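PDB 5N6G: GTN Reductase from Agrobacterium tumefaciens, which probably reduces activated carbon-carbon double bonds with its bound FMN, as an ene-reductase of the Old Yellow Enzyme family. Local coordinates for residues I122-K127 and A140-P145; H106-P111 and T128-D133; S191-R196 and N238-A243. All coordinates share one frame; numbering follows the deposited sequence.

Contact 1 of 3, residues I122-K127 and A140-P145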
# COMPACT_ATOMS: atom_id res chain seq x y z
N ILE A 122 -20.09 -10.25 -3.06
CA ILE A 122 -20.80 -8.97 -2.90
C ILE A 122 -20.10 -7.95 -3.80
O ILE A 122 -18.92 -7.62 -3.57
CB ILE A 122 -20.80 -8.49 -1.44
CG1 ILE A 122 -21.40 -9.57 -0.54
CG2 ILE A 122 -21.61 -7.20 -1.33
CD1 ILE A 122 -21.14 -9.31 0.94
N THR A 123 -20.80 -7.49 -4.82
CA THR A 123 -20.25 -6.53 -5.77
C THR A 123 -20.01 -5.18 -5.09
O THR A 123 -20.85 -4.70 -4.33
CB THR A 123 -21.19 -6.35 -6.96
OG1 THR A 123 -21.48 -7.63 -7.56
CG2 THR A 123 -20.55 -5.44 -8.01
N ALA A 124 -18.86 -4.58 -5.39
CA ALA A 124 -18.57 -3.23 -4.89
C ALA A 124 -19.20 -2.18 -5.78
O ALA A 124 -19.21 -2.31 -7.00
CB ALA A 124 -17.07 -2.99 -4.86
N LYS A 125 -19.74 -1.13 -5.14
CA LYS A 125 -20.14 0.08 -5.86
C LYS A 125 -18.88 0.92 -5.99
O LYS A 125 -18.62 1.86 -5.24
CB LYS A 125 -21.26 0.81 -5.14
CG LYS A 125 -21.83 1.96 -5.98
CD LYS A 125 -23.17 2.44 -5.43
CE LYS A 125 -23.55 3.80 -6.01
NZ LYS A 125 -23.27 4.91 -5.05
N SER A 126 -18.06 0.54 -6.97
CA SER A 126 -16.76 1.15 -7.21
C SER A 126 -16.54 1.22 -8.71
O SER A 126 -17.29 0.64 -9.50
CB SER A 126 -15.63 0.37 -6.53
OG SER A 126 -14.43 1.12 -6.50
N LYS A 127 -15.53 1.98 -9.11
CA LYS A 127 -15.22 2.17 -10.52
C LYS A 127 -13.76 1.87 -10.75
O LYS A 127 -12.93 2.03 -9.86
CB LYS A 127 -15.54 3.60 -10.99
CG LYS A 127 -17.02 3.85 -11.18
CD LYS A 127 -17.29 5.30 -11.56
CE LYS A 127 -18.78 5.53 -11.83
NZ LYS A 127 -19.28 4.68 -12.94
N ALA A 140 -15.24 1.95 -15.88
CA ALA A 140 -16.23 0.90 -15.80
C ALA A 140 -16.54 0.65 -14.34
O ALA A 140 -15.70 0.86 -13.45
CB ALA A 140 -15.76 -0.40 -16.47
N GLU A 141 -17.78 0.22 -14.09
CA GLU A 141 -18.12 -0.29 -12.78
C GLU A 141 -17.37 -1.59 -12.56
O GLU A 141 -17.19 -2.37 -13.50
CB GLU A 141 -19.62 -0.52 -12.67
CG GLU A 141 -20.44 0.74 -12.91
CD GLU A 141 -21.94 0.48 -12.93
OE1 GLU A 141 -22.38 -0.59 -12.47
OE2 GLU A 141 -22.68 1.36 -13.43
N THR A 142 -16.95 -1.83 -11.32
CA THR A 142 -16.30 -3.09 -11.01
C THR A 142 -17.27 -4.25 -11.22
O THR A 142 -18.48 -4.13 -11.06
CB THR A 142 -15.72 -3.10 -9.60
OG1 THR A 142 -16.71 -2.72 -8.64
CG2 THR A 142 -14.54 -2.13 -9.53
N SER A 143 -16.70 -5.40 -11.56
CA SER A 143 -17.44 -6.58 -11.95
C SER A 143 -17.95 -7.36 -10.74
O SER A 143 -17.41 -7.26 -9.63
CB SER A 143 -16.54 -7.49 -12.80
OG SER A 143 -16.17 -6.87 -14.01
N GLU A 144 -18.95 -8.19 -10.98
CA GLU A 144 -19.46 -9.11 -9.96
C GLU A 144 -18.37 -10.11 -9.55
O GLU A 144 -17.88 -10.84 -10.43
CB GLU A 144 -20.65 -9.92 -10.48
CG GLU A 144 -21.84 -9.14 -10.85
CD GLU A 144 -23.01 -10.05 -11.24
OE1 GLU A 144 -22.77 -11.15 -11.81
OE2 GLU A 144 -24.15 -9.67 -10.96
N PRO A 145 -18.02 -10.22 -8.28
CA PRO A 145 -16.99 -11.17 -7.86
C PRO A 145 -17.56 -12.54 -7.52
O PRO A 145 -18.75 -12.69 -7.26
CB PRO A 145 -16.41 -10.53 -6.59
CG PRO A 145 -17.60 -9.84 -6.01
CD PRO A 145 -18.42 -9.34 -7.16
O HOH W 1 -16.92 -5.49 -7.50
O HOH W 2 -19.88 -2.29 -9.62

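Contact 2 of 3, residues H106-P111 and T128-D133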
# COMPACT_ATOMS: atom_id res chain seq x y z
N HIS A 106 -12.23 -5.84 -12.83
CA HIS A 106 -13.13 -5.98 -13.97
C HIS A 106 -12.75 -7.24 -14.72
O HIS A 106 -11.58 -7.63 -14.72
CB HIS A 106 -13.01 -4.75 -14.88
CG HIS A 106 -14.05 -4.69 -15.96
ND1 HIS A 106 -13.82 -5.16 -17.23
CD2 HIS A 106 -15.31 -4.19 -15.96
CE1 HIS A 106 -14.90 -4.97 -17.97
NE2 HIS A 106 -15.81 -4.37 -17.22
N THR A 107 -13.74 -7.90 -15.30
CA THR A 107 -13.48 -9.15 -16.01
C THR A 107 -12.42 -9.00 -17.09
O THR A 107 -11.65 -9.93 -17.33
CB THR A 107 -14.77 -9.68 -16.63
OG1 THR A 107 -15.32 -8.68 -17.50
CG2 THR A 107 -15.77 -10.06 -15.55
N SER A 108 -12.35 -7.83 -17.75
CA SER A 108 -11.40 -7.63 -18.84
C SER A 108 -9.94 -7.65 -18.37
O SER A 108 -9.03 -7.78 -19.21
CB SER A 108 -11.71 -6.31 -19.55
OG SER A 108 -11.44 -5.23 -18.67
N LEU A 109 -9.69 -7.50 -17.07
CA LEU A 109 -8.35 -7.55 -16.50
C LEU A 109 -7.98 -8.92 -15.94
O LEU A 109 -6.81 -9.15 -15.62
CB LEU A 109 -8.22 -6.50 -15.37
CG LEU A 109 -8.49 -5.06 -15.78
CD1 LEU A 109 -8.61 -4.15 -14.54
CD2 LEU A 109 -7.40 -4.56 -16.71
N GLN A 110 -8.96 -9.81 -15.76
CA GLN A 110 -8.79 -11.08 -15.09
C GLN A 110 -8.33 -12.15 -16.07
O GLN A 110 -8.68 -12.12 -17.25
CB GLN A 110 -10.10 -11.52 -14.45
CG GLN A 110 -10.46 -10.64 -13.29
CD GLN A 110 -9.50 -10.80 -12.15
OE1 GLN A 110 -9.15 -11.92 -11.76
NE2 GLN A 110 -9.05 -9.69 -11.60
N PRO A 111 -7.58 -13.14 -15.58
CA PRO A 111 -7.26 -14.28 -16.43
C PRO A 111 -8.54 -14.99 -16.85
O PRO A 111 -9.50 -15.11 -16.08
CB PRO A 111 -6.36 -15.15 -15.55
CG PRO A 111 -6.56 -14.69 -14.17
CD PRO A 111 -7.04 -13.28 -14.22
N THR A 128 -13.45 1.44 -11.97
CA THR A 128 -12.08 1.14 -12.31
C THR A 128 -11.74 1.65 -13.70
O THR A 128 -12.58 2.25 -14.38
CB THR A 128 -11.77 -0.36 -12.21
OG1 THR A 128 -10.41 -0.54 -12.56
CG2 THR A 128 -12.65 -1.21 -13.15
N TYR A 129 -10.49 1.43 -14.10
CA TYR A 129 -9.96 1.93 -15.36
C TYR A 129 -9.57 0.71 -16.19
O TYR A 129 -8.75 -0.10 -15.75
CB TYR A 129 -8.75 2.84 -15.14
CG TYR A 129 -8.77 3.66 -13.84
CD1 TYR A 129 -9.97 4.11 -13.29
CD2 TYR A 129 -7.59 3.98 -13.18
CE1 TYR A 129 -9.99 4.85 -12.12
CE2 TYR A 129 -7.61 4.73 -12.00
CZ TYR A 129 -8.81 5.15 -11.49
OH TYR A 129 -8.85 5.89 -10.33
N ILE A 130 -10.16 0.58 -17.37
CA ILE A 130 -9.99 -0.60 -18.23
C ILE A 130 -9.57 -0.20 -19.64
O ILE A 130 -9.60 0.97 -20.02
CB ILE A 130 -11.26 -1.48 -18.29
CG1 ILE A 130 -12.44 -0.71 -18.89
CG2 ILE A 130 -11.60 -2.00 -16.90
CD1 ILE A 130 -13.55 -1.60 -19.39
N ILE A 131 -9.16 -1.22 -20.41
CA ILE A 131 -8.78 -1.06 -21.81
C ILE A 131 -9.63 -2.00 -22.66
O ILE A 131 -9.66 -3.21 -22.43
CB ILE A 131 -7.28 -1.35 -22.03
CG1 ILE A 131 -6.41 -0.42 -21.17
CG2 ILE A 131 -6.91 -1.23 -23.52
CD1 ILE A 131 -6.64 1.08 -21.40
N ASN A 132 -10.29 -1.44 -23.67
CA ASN A 132 -11.15 -2.22 -24.55
C ASN A 132 -10.32 -3.01 -25.56
O ASN A 132 -9.09 -2.86 -25.65
CB ASN A 132 -12.13 -1.30 -25.28
CG ASN A 132 -13.11 -0.59 -24.34
OD1 ASN A 132 -13.68 -1.21 -23.45
ND2 ASN A 132 -13.30 0.71 -24.55
N ASP A 133 -11.00 -3.85 -26.34
CA ASP A 133 -10.31 -4.66 -27.34
C ASP A 133 -9.60 -3.78 -28.37
O ASP A 133 -8.51 -4.12 -28.83
CB ASP A 133 -11.30 -5.59 -28.04
CG ASP A 133 -11.83 -6.67 -27.11
OD1 ASP A 133 -11.18 -6.95 -26.08
OD2 ASP A 133 -12.89 -7.25 -27.42
O HOH W 3 -9.11 -4.05 -19.94

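Contact 3 of 3, residues S191-R196 and N238-A243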
# COMPACT_ATOMS: atom_id res chain seq x y z
N SER A 191 -16.48 -6.25 8.17
CA SER A 191 -17.73 -6.99 8.26
C SER A 191 -18.57 -6.90 6.99
O SER A 191 -19.28 -7.85 6.65
CB SER A 191 -18.55 -6.48 9.45
OG SER A 191 -17.87 -6.70 10.66
N SER A 192 -18.56 -5.75 6.30
CA SER A 192 -19.52 -5.58 5.20
C SER A 192 -19.21 -6.47 4.01
O SER A 192 -20.10 -6.75 3.21
CB SER A 192 -19.59 -4.12 4.73
OG SER A 192 -18.42 -3.69 4.05
N THR A 193 -17.97 -6.90 3.89
CA THR A 193 -17.50 -7.65 2.74
C THR A 193 -17.36 -9.14 3.03
O THR A 193 -17.16 -9.92 2.09
CB THR A 193 -16.15 -7.08 2.29
OG1 THR A 193 -15.37 -6.69 3.43
CG2 THR A 193 -16.37 -5.84 1.40
N ASN A 194 -17.38 -9.53 4.29
CA ASN A 194 -17.08 -10.91 4.68
C ASN A 194 -18.33 -11.49 5.34
O ASN A 194 -18.63 -11.18 6.49
CB ASN A 194 -15.89 -10.95 5.62
CG ASN A 194 -15.50 -12.36 5.97
OD1 ASN A 194 -16.32 -13.28 5.89
ND2 ASN A 194 -14.24 -12.55 6.35
N GLN A 195 -19.04 -12.32 4.60
CA GLN A 195 -20.20 -13.05 5.11
C GLN A 195 -19.92 -14.54 5.11
O GLN A 195 -20.85 -15.36 5.07
CB GLN A 195 -21.46 -12.72 4.30
CG GLN A 195 -21.84 -11.27 4.47
CD GLN A 195 -23.14 -10.89 3.78
OE1 GLN A 195 -23.61 -11.60 2.89
NE2 GLN A 195 -23.72 -9.77 4.20
N ARG A 196 -18.64 -14.90 5.18
CA ARG A 196 -18.26 -16.30 5.19
C ARG A 196 -18.68 -16.97 6.48
O ARG A 196 -18.76 -16.34 7.54
CB ARG A 196 -16.76 -16.47 5.01
CG ARG A 196 -16.19 -15.89 3.75
CD ARG A 196 -14.69 -16.12 3.69
NE ARG A 196 -14.36 -17.52 3.42
CZ ARG A 196 -14.21 -18.03 2.19
NH1 ARG A 196 -14.37 -17.28 1.12
NH2 ARG A 196 -13.86 -19.31 2.03
N ASN A 238 -13.51 2.19 -1.56
CA ASN A 238 -13.96 1.01 -2.28
C ASN A 238 -15.14 0.32 -1.57
O ASN A 238 -15.27 -0.91 -1.57
CB ASN A 238 -12.79 0.07 -2.53
CG ASN A 238 -11.80 0.70 -3.50
OD1 ASN A 238 -12.20 1.14 -4.58
ND2 ASN A 238 -10.55 0.85 -3.08
N ASP A 239 -16.04 1.15 -1.05
CA ASP A 239 -17.39 0.73 -0.66
C ASP A 239 -17.41 -0.17 0.57
O ASP A 239 -18.39 -0.90 0.77
CB ASP A 239 -18.09 0.03 -1.83
CG ASP A 239 -19.59 0.07 -1.75
OD1 ASP A 239 -20.13 1.03 -1.15
OD2 ASP A 239 -20.24 -0.85 -2.32
N ILE A 240 -16.39 -0.13 1.41
CA ILE A 240 -16.23 -1.06 2.53
C ILE A 240 -16.69 -0.38 3.81
O ILE A 240 -16.71 0.85 3.91
CB ILE A 240 -14.76 -1.55 2.61
CG1 ILE A 240 -14.68 -2.89 3.31
CG2 ILE A 240 -13.86 -0.52 3.29
CD1 ILE A 240 -13.45 -3.67 2.94
N PHE A 241 -17.16 -1.19 4.77
CA PHE A 241 -17.71 -0.68 6.02
C PHE A 241 -17.40 -1.64 7.17
O PHE A 241 -17.53 -2.85 7.03
CB PHE A 241 -19.24 -0.46 5.93
CG PHE A 241 -19.91 -0.12 7.23
CD1 PHE A 241 -20.02 1.21 7.66
CD2 PHE A 241 -20.47 -1.11 8.02
CE1 PHE A 241 -20.66 1.51 8.88
CE2 PHE A 241 -21.10 -0.81 9.20
CZ PHE A 241 -21.19 0.52 9.63
N GLU A 242 -17.02 -1.08 8.31
CA GLU A 242 -16.82 -1.85 9.54
C GLU A 242 -17.36 -1.01 10.69
O GLU A 242 -16.90 0.12 10.87
CB GLU A 242 -15.34 -2.18 9.77
CG GLU A 242 -15.02 -2.70 11.15
CD GLU A 242 -15.75 -3.98 11.48
OE1 GLU A 242 -15.68 -4.91 10.65
OE2 GLU A 242 -16.43 -4.04 12.55
N ALA A 243 -18.31 -1.54 11.45
CA ALA A 243 -18.94 -0.74 12.49
C ALA A 243 -18.12 -0.67 13.78
O ALA A 243 -18.32 0.26 14.57
CB ALA A 243 -20.32 -1.31 12.82
O HOH W 4 -19.18 -3.32 1.37

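Contact 1 of 3, residues I122-K127 and A140-P145
Thr142 has its CB directed toward residues 122-127, and its backbone N donates to Ser126 O at 3.1 Å, nearly straight at the hydrogen (165°) but from above the carbonyl plane. Chi1 of 52° sets Thr142 OG1 between its own N and carbonyl carbon, 3.0 Å from Ala124 O at too poor an angle to bond; it donates instead to water 1. That water also accepts from Ala124 N and donates to Ser143 O, while water 2 donates to Ala124 O and Thr142 O. Buried Thr142 and Ala124 make the tight part, and Lys127 CA comes within 3.2 Å of Ala140 O.

The looseness lies in exposed side chains. Thr123 OG1 rests in van der Waals contact on Glu144 CA and on Pro145 CD, 3.5 Å away. Lys127 and Glu141, a non-hydrogen-bonded antiparallel pair, diverge at CB, yet the lysine, bent at its last torsion, brings NZ to 4.1 Å from Glu141 CG, without a salt bridge.

The contact spans the open end of the hairpin of strands 127-131 and 137-141 and the chain just beyond. Ser143 OG bonds to Thr107 and Ile122 O to Arg103, after barrel strand 94-99; Ser126 OG, in the conformer described, bonds to Asn238 after strand 227-231.

Contact 2 of 3, residues H106-P111 and T128-D133
Ile130 fits against the turn that begins at His106, and its branches divide the work. Its CB lies 3.8 Å from Ser108 OG. From there the CG2 methyl lies against His106 CB and Ser108 OG, both at 3.7 Å, and also near His106 CG and ND1, with Leu109 CD1 more loosely placed beyond. The other branch leaves through CG1, which chi1 of 62° sets between the backbone N and carbonyl carbon of Ile130. It ends in CD1 over one face of the imidazole, 4.2 Å from the centroid of the His106 ring and displaced toward the rim on the CE1 side: a CH-pi contact.

The ring is held in that position by its own turn. Residues 107-109 form a short 3-10 segment. His106 ND1 accepts from Ser108 N, which is tilted 34° out of the ring plane, and also shares a 2.8 Å hydrogen bond with Ser108 OG. On the other side of the contact runs strand 127-131, first strand of a beta hairpin inserted after the third strand of the TIM barrel.

Ser108 OG has a further partner in water 3, which accepts from Ile131 N at 2.9 Å and so ties turn to strand where no direct hydrogen bond does. Thr128 adds its CG2 methyl, 4.0 Å from His106 CB, while its OG1 is bonded to Gly64 O. Between Thr128 and Ile130, Tyr129 points away from the turn; its ring meets those of Tyr65 and Phe139 and touches the bound 2-phenylacrylic acid.

Contact 3 of 3, residues S191-R196 and N238-A243
Asp239 O and Ser192 OG are joined through water 4, which donates to the carbonyl at 2.6 Å and lies 2.8 Å from Ser192 OG. Asp239 OD2 accepts from Lys125 N.

Next comes Ile240, whose side chain crosses that of Thr193 at about a right angle. Ile240 CD1 comes 3.6 Å from Thr193 OG1, and Ile240 CG1 lies near the Thr193 CG2 methyl. Thr193 OG1 itself is hydrogen-bonded to Gln187 O, in helix 184-189.

Phe241 is gripped twice by Ser192: Phe241 N donates to the hydroxyl OG at 2.9 Å, and Phe241 O accepts from Ser192 N at 3.2 Å, nearly along the C=O axis, the one backbone-to-backbone bond. Chi1 of 70° puts Ser192 OG between its own N and carbonyl carbon, where it can receive the Phe241 N-H. In the TIM barrel, residues 191-196 lie between helix 184-189 and helix 204-222, after the fourth strand, and 238-243 in the loop between the fifth strand, 227-231, and helix 245-256. Phe241 CB packs 3.8 Å from Ser192 OG.

The Glu242 chain, bent at chi2 (60°), carries its carboxylate to Ser191. Glu242 OE1 accepts from Ser191 N at 2.9 Å and, in the conformer described, from Ser191 OG at 2.8 Å, both on the same face of the carboxylate plane. The hydroxyl arrives on the syn side, whereas the N-H comes almost in line with the C-O bond. A salt bridge from Arg207 of helix 204-222 to the same oxygen adds a third donor and would favour the charged carboxylate.

How the contacts relate
All three contacts involve loops that follow strands of the eight-stranded TIM barrel. Contacts 1 and 2 have centres 12 Å apart and share the hairpin of strands 127-131 and 137-141; their segments alternate along the chain. Ala140 O with Thr128 N links them within the sheet, and Ser143 and Glu141 pack on His106 of the 106-111 turn. Contact 3 comes later in sequence, with its centre 14 Å from contact 1. Two hydrogen bonds involving side chains join them, and Ile122 CD1 packs on Ser192 and Gln195. Contacts 2 and 3, 24 Å apart between centres, do not touch. Contact 1 thus bridges the hairpin carrying Tyr129 of the ligand pocket to the loops after the fourth and fifth barrel strands.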